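Local coordinates for viral macrophage inflammatory protein 2 (PDB 2FHT) that binds a wide range of chemokine receptors, CXCR4 among them, and so blocks infection by several HIV-1 strains, at residues L25-P30 against I41-R46. Sequence-based numbering, arbitrary orientation.
Sequences LSSWYP and IFLTKR
Ser26 and Ser27 both turn their backbone N-H groups to the carbonyl of Leu43, a worked example of how a classic beta bulge lets two residues of one strand face a single residue of the next. It lies in the hairpin formed by strands 25-30 and 39-44, the first two strands of the three-stranded antiparallel chemokine sheet. The two bonds are unequal: Ser26 N lies 2.7 Å from Leu43 O, whereas the bond from Ser27 N to the same Leu43 O is weak, at 3.4 Å. Ser26 OG adds a third, also weak, grip on that oxygen. Leu43 N closes the bulge with a nearly straight bond to Ser27 O; beyond it, Tyr29 and Ile41 pair through both of their backbone groups, Ile41 N reaching Tyr29 O at 2.8 Å. At the other end, the extended Lys45 chain runs past the Leu25 carbonyl to bond Val23 O through NZ.

Apolar packing differs between the two faces. Trp28 and Phe42 share the face toward helix 57-65, where Leu62 touches both Phe42 and Leu25. Here CB of Trp28 meets Phe42 CD2 at 3.6 Å, and the indole five-membered ring and the phenyl ring are inclined at 52°. The indole itself leads away from strand 39-44, toward the C-terminal residues, with NE1 weakly bonded to the carbonyls of Met63 and Leu66. Near the bulge, Leu25 CD1 presses tightly on Thr44 CG2.

On the face carrying Ser27, Tyr29, Ile41 and Leu43, the Tyr29 ring meets Ile41 with a face and Leu43 with an edge. With CG set between backbone N and carbonyl carbon (chi1 56°), the ring comes back over strand 39-44. Leu43 CG lies in the ring plane, 3.7 Å from Tyr29 CE1, and Ile41 CB makes a CH-pi contact, 3.9 Å from the Tyr29 ring centroid and 18° off its normal.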
loop_
_atom_site.group_PDB
_atom_site.type_symbol
_atom_site.label_atom_id
_atom_site.label_comp_id
_atom_site.label_asym_id
_atom_site.label_seq_id
_atom_site.Cartn_x
_atom_site.Cartn_y
_atom_site.Cartn_z
ATOM N N LEU A 25 2.059 -10.530 4.529
ATOM C CA LEU A 25 1.383 -9.269 4.866
ATOM C C LEU A 25 0.388 -9.232 6.014
ATOM O O LEU A 25 -0.410 -10.149 6.199
ATOM C CB LEU A 25 0.652 -8.760 3.635
ATOM C CG LEU A 25 1.372 -8.324 2.355
ATOM C CD1 LEU A 25 2.872 -8.324 2.493
ATOM C CD2 LEU A 25 0.923 -9.161 1.191
ATOM N N SER A 26 0.343 -8.091 6.691
ATOM C CA SER A 26 -0.574 -7.916 7.796
ATOM C C SER A 26 -1.787 -7.012 7.481
ATOM O O SER A 26 -2.919 -7.356 7.819
ATOM C CB SER A 26 0.177 -7.434 9.043
ATOM O OG SER A 26 0.360 -6.033 9.039
ATOM N N SER A 27 -1.569 -5.908 6.772
ATOM C CA SER A 27 -2.649 -4.981 6.436
ATOM C C SER A 27 -2.201 -4.027 5.351
ATOM O O SER A 27 -1.110 -4.165 4.793
ATOM C CB SER A 27 -3.035 -4.154 7.668
ATOM O OG SER A 27 -1.921 -3.409 8.151
ATOM N N TRP A 28 -3.033 -3.042 5.047
ATOM C CA TRP A 28 -2.664 -2.068 4.028
ATOM C C TRP A 28 -3.352 -0.737 4.313
ATOM O O TRP A 28 -4.281 -0.673 5.121
ATOM C CB TRP A 28 -3.074 -2.561 2.630
ATOM C CG TRP A 28 -4.580 -2.664 2.421
ATOM C CD1 TRP A 28 -5.394 -3.701 2.786
ATOM C CD2 TRP A 28 -5.428 -1.697 1.801
ATOM N NE1 TRP A 28 -6.687 -3.437 2.428
ATOM C CE2 TRP A 28 -6.738 -2.220 1.817
ATOM C CE3 TRP A 28 -5.204 -0.434 1.228
ATOM C CZ2 TRP A 28 -7.826 -1.521 1.287
ATOM C CZ3 TRP A 28 -6.282 0.254 0.708
ATOM C CH2 TRP A 28 -7.578 -0.292 0.734
ATOM N N TYR A 29 -2.879 0.328 3.667
ATOM C CA TYR A 29 -3.502 1.633 3.817
ATOM C C TYR A 29 -3.279 2.392 2.525
ATOM O O TYR A 29 -2.276 2.161 1.837
ATOM C CB TYR A 29 -2.966 2.384 5.034
ATOM C CG TYR A 29 -1.478 2.574 5.072
ATOM C CD1 TYR A 29 -0.652 1.634 5.690
ATOM C CD2 TYR A 29 -0.896 3.726 4.560
ATOM C CE1 TYR A 29 0.725 1.844 5.807
ATOM C CE2 TYR A 29 0.468 3.950 4.674
ATOM C CZ TYR A 29 1.276 3.010 5.298
ATOM O OH TYR A 29 2.626 3.256 5.423
ATOM N N PRO A 30 -4.272 3.203 2.108
ATOM C CA PRO A 30 -4.149 3.980 0.868
ATOM C C PRO A 30 -3.277 5.188 1.081
ATOM O O PRO A 30 -3.056 5.594 2.214
ATOM C CB PRO A 30 -5.593 4.398 0.573
ATOM C CG PRO A 30 -6.184 4.556 1.925
ATOM C CD PRO A 30 -5.570 3.452 2.773
ATOM N N ILE A 41 -0.247 1.053 0.242
ATOM C CA ILE A 41 0.926 0.549 0.934
ATOM C C ILE A 41 0.574 -0.706 1.741
ATOM O O ILE A 41 -0.338 -0.677 2.570
ATOM C CB ILE A 41 1.511 1.616 1.891
ATOM C CG1 ILE A 41 1.938 2.860 1.096
ATOM C CG2 ILE A 41 2.670 1.034 2.683
ATOM C CD1 ILE A 41 2.196 4.129 1.953
ATOM N N PHE A 42 1.243 -1.818 1.447
ATOM C CA PHE A 42 1.023 -3.048 2.197
ATOM C C PHE A 42 1.993 -3.079 3.365
ATOM O O PHE A 42 3.140 -2.648 3.232
ATOM C CB PHE A 42 1.232 -4.296 1.322
ATOM C CG PHE A 42 0.128 -4.538 0.342
ATOM C CD1 PHE A 42 0.298 -4.232 -1.002
ATOM C CD2 PHE A 42 -1.121 -4.991 0.778
ATOM C CE1 PHE A 42 -0.752 -4.374 -1.891
ATOM C CE2 PHE A 42 -2.177 -5.133 -0.104
ATOM C CZ PHE A 42 -2.002 -4.820 -1.441
ATOM N N LEU A 43 1.506 -3.474 4.532
ATOM C CA LEU A 43 2.350 -3.584 5.704
ATOM C C LEU A 43 2.632 -5.054 5.845
ATOM O O LEU A 43 1.708 -5.863 5.846
ATOM C CB LEU A 43 1.639 -3.056 6.950
ATOM C CG LEU A 43 1.502 -1.533 6.981
ATOM C CD1 LEU A 43 0.605 -1.112 8.121
ATOM C CD2 LEU A 43 2.887 -0.902 7.144
ATOM N N THR A 44 3.904 -5.423 5.838
ATOM C CA THR A 44 4.250 -6.832 5.968
ATOM C C THR A 44 4.293 -7.207 7.438
ATOM O O THR A 44 4.283 -6.323 8.313
ATOM C CB THR A 44 5.589 -7.180 5.250
ATOM O OG1 THR A 44 6.708 -6.614 5.953
ATOM C CG2 THR A 44 5.560 -6.644 3.795
ATOM N N LYS A 45 4.207 -8.508 7.713
ATOM C CA LYS A 45 4.254 -8.997 9.088
ATOM C C LYS A 45 5.638 -8.675 9.659
ATOM O O LYS A 45 5.781 -8.389 10.838
ATOM C CB LYS A 45 3.971 -10.498 9.120
ATOM C CG LYS A 45 2.570 -10.875 8.639
ATOM C CD LYS A 45 2.386 -12.393 8.514
ATOM C CE LYS A 45 0.962 -12.724 8.074
ATOM N NZ LYS A 45 0.750 -14.131 7.624
ATOM N N ARG A 46 6.649 -8.708 8.797
ATOM C CA ARG A 46 8.025 -8.380 9.169
ATOM C C ARG A 46 8.148 -6.904 9.594
ATOM O O ARG A 46 9.121 -6.523 10.244
ATOM C CB ARG A 46 8.951 -8.655 7.976
ATOM C CG ARG A 46 10.377 -8.104 8.104
ATOM C CD ARG A 46 11.107 -8.188 6.767
ATOM N NE ARG A 46 12.412 -7.526 6.769
ATOM C CZ ARG A 46 12.961 -6.962 5.693
ATOM N NH1 ARG A 46 12.318 -6.968 4.527
ATOM N NH2 ARG A 46 14.163 -6.409 5.772
#